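Local coordinates for Cd1 (Flavonifractor plautii, PDB 7D39), which probably acts as an FMN-dependent ene-reductase that begins the breakdown of flavones and flavonols in gut bacteria, at residues A[216-221]-A[261-266]; A[222-227]-A[249-254]. One frame throughout, in Å; residues are numbered along the deposited sequence.

Contact 1: A[216-221]-A[261-266]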
ATOM      1  N   CYS A 216      -6.758  10.834 -11.485  1.00 38.49           N
ATOM      2  CA  CYS A 216      -5.370  11.279 -11.378  1.00 33.80           C
ATOM      3  C   CYS A 216      -4.575  10.621 -12.498  1.00 31.43           C
ATOM      4  O   CYS A 216      -4.442   9.391 -12.528  1.00 29.48           O
ATOM      5  CB  CYS A 216      -4.769  10.935 -10.000  1.00 33.16           C
ATOM      6  SG  CYS A 216      -2.985  11.293  -9.758  1.00 38.15           S
ATOM      7  N   PRO A 217      -4.046  11.393 -13.441  1.00 31.30           N
ATOM      8  CA  PRO A 217      -3.273  10.782 -14.532  1.00 32.01           C
ATOM      9  C   PRO A 217      -1.991  10.136 -14.054  1.00 35.00           C
ATOM     10  O   PRO A 217      -1.424   9.291 -14.759  1.00 38.16           O
ATOM     11  CB  PRO A 217      -2.985  11.964 -15.468  1.00 33.54           C
ATOM     12  CG  PRO A 217      -3.875  13.092 -14.989  1.00 33.70           C
ATOM     13  CD  PRO A 217      -4.102  12.858 -13.541  1.00 32.31           C
ATOM     14  N   HIS A 218      -1.526  10.479 -12.878  1.00 34.71           N
ATOM     15  CA  HIS A 218      -0.294   9.931 -12.361  1.00 29.88           C
ATOM     16  C   HIS A 218      -0.543   8.741 -11.425  1.00 31.72           C
ATOM     17  O   HIS A 218       0.031   7.719 -11.618  1.00 35.36           O
ATOM     18  CB  HIS A 218       0.479  11.050 -11.683  1.00 32.62           C
ATOM     19  CG  HIS A 218       1.666  10.600 -10.915  1.00 31.44           C
ATOM     20  ND1 HIS A 218       2.853  10.272 -11.509  1.00 37.28           N
ATOM     21  CD2 HIS A 218       1.845  10.412  -9.593  1.00 30.41           C
ATOM     22  CE1 HIS A 218       3.718   9.909 -10.589  1.00 37.85           C
ATOM     23  NE2 HIS A 218       3.129   9.984  -9.418  1.00 33.37           N
ATOM     24  N   CYS A 219      -1.447   8.926 -10.460  1.00 27.73           N
ATOM     25  CA  CYS A 219      -1.866   7.974  -9.384  1.00 38.81           C
ATOM     26  C   CYS A 219      -2.769   6.837  -9.994  1.00 26.45           C
ATOM     27  O   CYS A 219      -2.589   5.688  -9.701  1.00 25.76           O
ATOM     28  CB  CYS A 219      -2.507   8.687  -8.093  1.00 25.74           C
ATOM     29  SG  CYS A 219      -2.571  10.527  -7.720  1.00 26.48           S
ATOM     30  N   HIS A 220      -3.683   7.211 -10.875  1.00 27.26           N
ATOM     31  CA  HIS A 220      -4.897   6.512 -11.343  1.00 31.21           C
ATOM     32  C   HIS A 220      -6.044   6.451 -10.374  1.00 28.14           C
ATOM     33  O   HIS A 220      -7.054   5.895 -10.650  1.00 26.37           O
ATOM     34  CB  HIS A 220      -4.692   5.159 -12.037  1.00 28.99           C
ATOM     35  CG  HIS A 220      -3.674   5.187 -13.111  1.00 37.86           C
ATOM     36  ND1 HIS A 220      -2.500   4.492 -13.032  1.00 41.47           N
ATOM     37  CD2 HIS A 220      -3.644   5.840 -14.290  1.00 34.05           C
ATOM     38  CE1 HIS A 220      -1.788   4.717 -14.111  1.00 36.77           C
ATOM     39  NE2 HIS A 220      -2.463   5.530 -14.888  1.00 37.08           N
ATOM     40  N   SER A 221      -5.855   7.105  -9.263  1.00 25.87           N
ATOM     41  CA  SER A 221      -6.805   7.247  -8.204  1.00 25.13           C
ATOM     42  C   SER A 221      -8.072   7.958  -8.616  1.00 25.77           C
ATOM     43  O   SER A 221      -8.058   8.771  -9.477  1.00 26.82           O
ATOM     44  CB  SER A 221      -6.132   8.016  -7.092  1.00 24.60           C
ATOM     45  OG  SER A 221      -6.982   8.226  -6.040  1.00 38.54           O
ATOM     46  N   ALA A 261       5.478  14.405  -5.583  1.00 33.25           N
ATOM     47  CA  ALA A 261       4.523  13.303  -5.538  1.00 30.36           C
ATOM     48  C   ALA A 261       4.998  12.197  -4.601  1.00 28.90           C
ATOM     49  O   ALA A 261       6.148  11.757  -4.678  1.00 37.53           O
ATOM     50  CB  ALA A 261       4.305  12.752  -6.948  1.00 30.57           C
ATOM     51  N   HIS A 262       4.088  11.717  -3.742  1.00 28.62           N
ATOM     52  CA  HIS A 262       4.434  10.825  -2.639  1.00 27.81           C
ATOM     53  C   HIS A 262       4.948   9.468  -3.092  1.00 27.61           C
ATOM     54  O   HIS A 262       5.508   8.733  -2.272  1.00 23.66           O
ATOM     55  CB  HIS A 262       3.226  10.604  -1.727  1.00 25.83           C
ATOM     56  CG  HIS A 262       2.698  11.851  -1.089  1.00 28.90           C
ATOM     57  ND1 HIS A 262       3.266  13.096  -1.280  1.00 30.60           N
ATOM     58  CD2 HIS A 262       1.644  12.042  -0.265  1.00 23.12           C
ATOM     59  CE1 HIS A 262       2.589  13.996  -0.586  1.00 28.98           C
ATOM     60  NE2 HIS A 262       1.597  13.380   0.036  1.00 30.77           N
ATOM     61  N   ASP A 263       4.751   9.096  -4.350  1.00 24.73           N
ATOM     62  CA  ASP A 263       5.179   7.790  -4.835  1.00 32.29           C
ATOM     63  C   ASP A 263       6.357   7.895  -5.799  1.00 33.76           C
ATOM     64  O   ASP A 263       6.572   6.990  -6.607  1.00 33.28           O
ATOM     65  CB  ASP A 263       4.009   7.060  -5.500  1.00 32.48           C
ATOM     66  CG  ASP A 263       3.494   7.790  -6.717  1.00 35.73           C
ATOM     67  OD1 ASP A 263       3.837   8.979  -6.863  1.00 33.80           O
ATOM     68  OD2 ASP A 263       2.761   7.182  -7.527  1.00 38.75           O
ATOM     69  N   THR A 264       7.116   8.985  -5.736  1.00 30.12           N
ATOM     70  CA  THR A 264       8.368   9.136  -6.455  1.00 31.15           C
ATOM     71  C   THR A 264       9.503   9.258  -5.450  1.00 29.76           C
ATOM     72  O   THR A 264       9.303   9.689  -4.310  1.00 33.73           O
ATOM     73  CB  THR A 264       8.369  10.378  -7.355  1.00 30.86           C
ATOM     74  OG1 THR A 264       8.473  11.551  -6.539  1.00 31.17           O
ATOM     75  CG2 THR A 264       7.093  10.452  -8.191  1.00 28.41           C
ATOM     76  N   LEU A 265      10.708   8.887  -5.890  1.00 27.52           N
ATOM     77  CA  LEU A 265      11.893   9.079  -5.057  1.00 31.00           C
ATOM     78  C   LEU A 265      12.045  10.537  -4.651  1.00 33.71           C
ATOM     79  O   LEU A 265      12.324  10.844  -3.486  1.00 33.27           O
ATOM     80  CB  LEU A 265      13.143   8.614  -5.792  1.00 29.34           C
ATOM     81  CG  LEU A 265      13.379   7.121  -5.809  1.00 36.56           C
ATOM     82  CD1 LEU A 265      14.789   6.883  -6.300  1.00 38.77           C
ATOM     83  CD2 LEU A 265      13.200   6.575  -4.417  1.00 32.63           C
ATOM     84  N   SER A 266      11.889  11.451  -5.607  1.00 29.59           N
ATOM     85  CA  SER A 266      12.062  12.863  -5.301  1.00 30.28           C
ATOM     86  C   SER A 266      11.143  13.286  -4.163  1.00 32.48           C
ATOM     87  O   SER A 266      11.583  13.903  -3.185  1.00 34.71           O
ATOM     88  CB  SER A 266      11.803  13.687  -6.564  1.00 34.34           C
ATOM     89  OG  SER A 266      12.012  15.067  -6.348  1.00 35.87           O
TER
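A single hydrogen bond between two loop side chains, His218 and Asp263, is the one hydrogen bond that joins the two segments, and its two flat groups stand almost perpendicular, at 85°. NE2 of His218 gives its proton to OD1 of Asp263 over 2.8 Å, with an N-H...O angle of 160°. OD1 lies at the ring edge, close to the imidazole plane, and receives the proton on its syn lone pair, the side of the other carboxylate oxygen. With CG anti to its backbone N (chi1 171°), His218 extends away from its own loop and meets the carboxylate, which comes from the opposite direction. Histidine suits the place because it offers an N-H on a ring small enough for two methyls to lie obliquely beside it: CB of Ala261 is 3.9 Å from NE2 of His218, and CG2 of Thr264 is 4.2 Å from CE1 of His218. The short aspartate supplies the matching acceptor.

The acceptor is held by a type I turn from Ala261 to Thr264. The carbonyl O of Ala261 takes two bonds from Thr264, from backbone N at 3.1 Å and from OG1 at 3.0 Å. Threonine suits this N-cap, since its hydroxyl can also accept from N of Gly267 while its methyl packs near His218.

Behind His218, Cys216 and Cys219 gather with Cys233 and Cys236. Three disulfides on the one sulfur of Cys219 are doubtful, and the cluster is more consistent with a zinc-ribbon site, although no metal is modelled. The contact thus joins the loop between helix 184-202 and strand 224-227 to the start of helix 265-285, with Leu162 of helix 153-162 packed on Asp263.

Contact 2: A[222-227]-A[249-254]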
ATOM      1  N   ARG A 222      -9.155   7.639  -7.947  1.00 25.29           N
ATOM      2  CA  ARG A 222     -10.367   8.403  -8.006  1.00 30.59           C
ATOM      3  C   ARG A 222     -10.755   9.112  -6.709  1.00 28.95           C
ATOM      4  O   ARG A 222     -11.813   9.652  -6.611  1.00 25.53           O
ATOM      5  CB  ARG A 222     -11.506   7.521  -8.510  1.00 28.83           C
ATOM      6  CG  ARG A 222     -11.257   6.875  -9.851  1.00 26.57           C
ATOM      7  CD  ARG A 222     -12.489   6.220 -10.392  1.00 26.80           C
ATOM      8  NE  ARG A 222     -12.258   5.684 -11.709  1.00 34.45           N
ATOM      9  CZ  ARG A 222     -12.614   6.288 -12.835  1.00 34.32           C
ATOM     10  NH1 ARG A 222     -13.210   7.441 -12.804  1.00 32.29           N
ATOM     11  NH2 ARG A 222     -12.365   5.744 -13.975  1.00 31.24           N
ATOM     12  N   ASN A 223      -9.863   9.112  -5.740  1.00 24.47           N
ATOM     13  CA  ASN A 223     -10.108   9.702  -4.439  1.00 23.94           C
ATOM     14  C   ASN A 223      -9.357  11.028  -4.256  1.00 26.07           C
ATOM     15  O   ASN A 223      -8.192  11.132  -4.490  1.00 24.53           O
ATOM     16  CB  ASN A 223      -9.715   8.730  -3.309  1.00 22.83           C
ATOM     17  CG  ASN A 223     -10.624   7.532  -3.212  1.00 25.67           C
ATOM     18  OD1 ASN A 223     -10.640   6.720  -4.063  1.00 24.50           O
ATOM     19  ND2 ASN A 223     -11.403   7.470  -2.171  1.00 22.55           N
ATOM     20  N   PHE A 224     -10.077  12.033  -3.817  1.00 24.79           N
ATOM     21  CA  PHE A 224      -9.579  13.388  -3.772  1.00 29.21           C
ATOM     22  C   PHE A 224     -10.050  14.047  -2.506  1.00 28.37           C
ATOM     23  O   PHE A 224     -11.137  13.839  -2.090  1.00 24.86           O
ATOM     24  CB  PHE A 224      -9.996  14.193  -5.015  1.00 26.69           C
ATOM     25  CG  PHE A 224      -9.322  13.758  -6.251  1.00 27.16           C
ATOM     26  CD1 PHE A 224      -8.070  14.189  -6.547  1.00 35.92           C
ATOM     27  CD2 PHE A 224      -9.905  12.841  -7.067  1.00 27.20           C
ATOM     28  CE1 PHE A 224      -7.418  13.766  -7.678  1.00 28.07           C
ATOM     29  CE2 PHE A 224      -9.259  12.391  -8.172  1.00 28.67           C
ATOM     30  CZ  PHE A 224      -8.018  12.869  -8.495  1.00 28.13           C
ATOM     31  N   HIS A 225      -9.172  14.808  -1.888  1.00 25.96           N
ATOM     32  CA  HIS A 225      -9.524  15.717  -0.829  1.00 27.14           C
ATOM     33  C   HIS A 225      -9.693  17.148  -1.407  1.00 31.76           C
ATOM     34  O   HIS A 225      -8.839  17.665  -2.077  1.00 29.15           O
ATOM     35  CB  HIS A 225      -8.464  15.643   0.267  1.00 27.53           C
ATOM     36  CG  HIS A 225      -8.778  16.418   1.499  1.00 27.93           C
ATOM     37  ND1 HIS A 225      -8.392  17.715   1.670  1.00 25.03           N
ATOM     38  CD2 HIS A 225      -9.392  16.062   2.641  1.00 25.69           C
ATOM     39  CE1 HIS A 225      -8.774  18.137   2.851  1.00 24.81           C
ATOM     40  NE2 HIS A 225      -9.403  17.157   3.453  1.00 28.67           N
ATOM     41  N   LEU A 226     -10.823  17.760  -1.150  1.00 33.10           N
ATOM     42  CA  LEU A 226     -11.183  18.990  -1.847  1.00 33.29           C
ATOM     43  C   LEU A 226     -11.246  20.191  -0.949  1.00 28.44           C
ATOM     44  O   LEU A 226     -12.008  20.229  -0.044  1.00 30.87           O
ATOM     45  CB  LEU A 226     -12.514  18.847  -2.569  1.00 28.75           C
ATOM     46  CG  LEU A 226     -12.615  17.863  -3.694  1.00 28.61           C
ATOM     47  CD1 LEU A 226     -14.008  17.759  -4.234  1.00 29.20           C
ATOM     48  CD2 LEU A 226     -11.619  18.087  -4.781  1.00 29.29           C
ATOM     49  N   GLN A 227     -10.459  21.200  -1.243  1.00 30.78           N
ATOM     50  CA  GLN A 227     -10.674  22.512  -0.649  1.00 35.24           C
ATOM     51  C   GLN A 227     -10.525  23.657  -1.604  1.00 41.29           C
ATOM     52  O   GLN A 227     -10.080  23.484  -2.699  1.00 51.50           O
ATOM     53  CB  GLN A 227      -9.759  22.728   0.533  1.00 44.77           C
ATOM     54  CG  GLN A 227      -8.328  22.366   0.279  1.00 51.47           C
ATOM     55  CD  GLN A 227      -7.583  22.174   1.567  1.00 59.66           C
ATOM     56  OE1 GLN A 227      -7.883  22.828   2.556  1.00 66.95           O
ATOM     57  NE2 GLN A 227      -6.620  21.282   1.571  1.00 53.24           N
ATOM     58  N   TYR A 249     -15.002  13.898 -14.954  1.00 55.49           N
ATOM     59  CA  TYR A 249     -14.029  14.554 -14.094  1.00 43.71           C
ATOM     60  C   TYR A 249     -12.614  14.330 -14.616  1.00 42.47           C
ATOM     61  O   TYR A 249     -12.283  13.272 -15.157  1.00 41.40           O
ATOM     62  CB  TYR A 249     -14.148  14.048 -12.655  1.00 34.41           C
ATOM     63  CG  TYR A 249     -15.507  14.305 -12.027  1.00 34.21           C
ATOM     64  CD1 TYR A 249     -15.811  15.541 -11.481  1.00 34.02           C
ATOM     65  CD2 TYR A 249     -16.477  13.313 -11.975  1.00 32.73           C
ATOM     66  CE1 TYR A 249     -17.030  15.788 -10.902  1.00 33.62           C
ATOM     67  CE2 TYR A 249     -17.708  13.556 -11.394  1.00 32.74           C
ATOM     68  CZ  TYR A 249     -17.976  14.801 -10.863  1.00 33.20           C
ATOM     69  OH  TYR A 249     -19.194  15.075 -10.283  1.00 38.07           O
ATOM     70  N   SER A 250     -11.776  15.345 -14.442  1.00 35.26           N
ATOM     71  CA  SER A 250     -10.381  15.288 -14.845  1.00 40.39           C
ATOM     72  C   SER A 250      -9.542  16.038 -13.819  1.00 39.56           C
ATOM     73  O   SER A 250     -10.050  16.879 -13.071  1.00 35.19           O
ATOM     74  CB  SER A 250     -10.193  15.901 -16.233  1.00 45.57           C
ATOM     75  OG  SER A 250     -10.842  17.162 -16.298  1.00 42.84           O
ATOM     76  N   PHE A 251      -8.242  15.749 -13.800  1.00 38.82           N
ATOM     77  CA  PHE A 251      -7.366  16.287 -12.762  1.00 40.59           C
ATOM     78  C   PHE A 251      -6.097  16.846 -13.388  1.00 39.64           C
ATOM     79  O   PHE A 251      -5.359  16.112 -14.050  1.00 38.94           O
ATOM     80  CB  PHE A 251      -7.040  15.200 -11.726  1.00 38.10           C
ATOM     81  CG  PHE A 251      -6.155  15.661 -10.600  1.00 31.39           C
ATOM     82  CD1 PHE A 251      -6.575  16.646  -9.727  1.00 34.55           C
ATOM     83  CD2 PHE A 251      -4.912  15.084 -10.404  1.00 31.41           C
ATOM     84  CE1 PHE A 251      -5.763  17.064  -8.683  1.00 35.99           C
ATOM     85  CE2 PHE A 251      -4.095  15.498  -9.364  1.00 33.26           C
ATOM     86  CZ  PHE A 251      -4.525  16.490  -8.503  1.00 32.41           C
ATOM     87  N   THR A 252      -5.838  18.138 -13.168  1.00 40.61           N
ATOM     88  CA  THR A 252      -4.633  18.787 -13.664  1.00 40.07           C
ATOM     89  C   THR A 252      -3.792  19.308 -12.504  1.00 39.98           C
ATOM     90  O   THR A 252      -4.289  19.545 -11.400  1.00 34.75           O
ATOM     91  CB  THR A 252      -4.956  19.943 -14.623  1.00 40.80           C
ATOM     92  OG1 THR A 252      -5.855  20.863 -13.990  1.00 42.98           O
ATOM     93  CG2 THR A 252      -5.588  19.415 -15.908  1.00 39.01           C
ATOM     94  N   PHE A 253      -2.505  19.506 -12.777  1.00 39.48           N
ATOM     95  CA  PHE A 253      -1.559  19.944 -11.761  1.00 40.21           C
ATOM     96  C   PHE A 253      -0.334  20.515 -12.458  1.00 44.93           C
ATOM     97  O   PHE A 253      -0.011  20.117 -13.585  1.00 44.27           O
ATOM     98  CB  PHE A 253      -1.156  18.789 -10.837  1.00 39.62           C
ATOM     99  CG  PHE A 253      -0.595  17.605 -11.563  1.00 39.24           C
ATOM    100  CD1 PHE A 253       0.765  17.491 -11.780  1.00 33.85           C
ATOM    101  CD2 PHE A 253      -1.435  16.607 -12.032  1.00 39.31           C
ATOM    102  CE1 PHE A 253       1.280  16.404 -12.442  1.00 35.01           C
ATOM    103  CE2 PHE A 253      -0.929  15.511 -12.695  1.00 36.50           C
ATOM    104  CZ  PHE A 253       0.428  15.409 -12.901  1.00 36.78           C
ATOM    105  N   PRO A 254       0.268  21.502 -11.848  1.00 45.56           N
ATOM    106  CA  PRO A 254       1.470  22.101 -12.386  1.00 46.22           C
ATOM    107  C   PRO A 254       2.471  21.029 -12.411  1.00 56.12           C
ATOM    108  O   PRO A 254       2.683  20.386 -11.428  1.00 69.18           O
ATOM    109  CB  PRO A 254       1.846  23.120 -11.341  1.00 45.61           C
ATOM    110  CG  PRO A 254       1.128  22.725 -10.129  1.00 44.72           C
ATOM    111  CD  PRO A 254      -0.142  22.140 -10.605  1.00 47.71           C
TER
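Phe251 and Phe224 make the whole contact, an apolar meeting of two rings from strands that share no hydrogen bond. Along 249-254, the backbone of Ser250 pairs with His243 of the adjacent strand 239-245, which places Ser250 in the sheet next to Phe251. In Phe251, a chi1 of -179° sets the ring beside its own carbonyl carbon, with one face meeting Phe224. CE1 of Phe224 sits over the centre of that face, nearest to CD1 of Phe251 at 3.6 Å, while CZ of Phe224 lies 4.1 Å from CB of Phe251. The ring planes are inclined at 48° and their centroids are 4.8 Å apart, an oblique pair. Phenylalanine suits both places, being wide enough to bridge two strands and wholly apolar; Val215 and Ile242 pack against both rings. With an alanine at Phe251, the face under CE1 of Phe224 would be gone, which is likely to leave a gap there and less to hold that ring. Thr252 then ends the strand, its backbone paired with Glu241. The two strands are the outermost of a four-stranded antiparallel sheet, so their rings meet across its middle strands, forming a small, partly buried apolar cluster consistent with a zinc-ribbon-like domain.

Overall arrangement
From the N terminus the chain first builds the five-stranded parallel sheet and helices of the flavodoxin-like, FMN-binding part, then leaves helix 184-202 for a smaller domain. There 216-221 opens the loop that contact 1 will close, and 222-227 follows it directly. Two intervening strands bring the chain to 249-254, where contact 2 closes the inner loop; 261-266 then closes the outer one and leads into helix 265-285. The two loops are therefore nested, not crossed. They also touch in space: CG of Pro217 packs 3.5 Å from O of Phe251. Contact 2 joins the edge strands of the antiparallel sheet, whereas contact 1 ties the loop leading into that sheet to the start of helix 265-285.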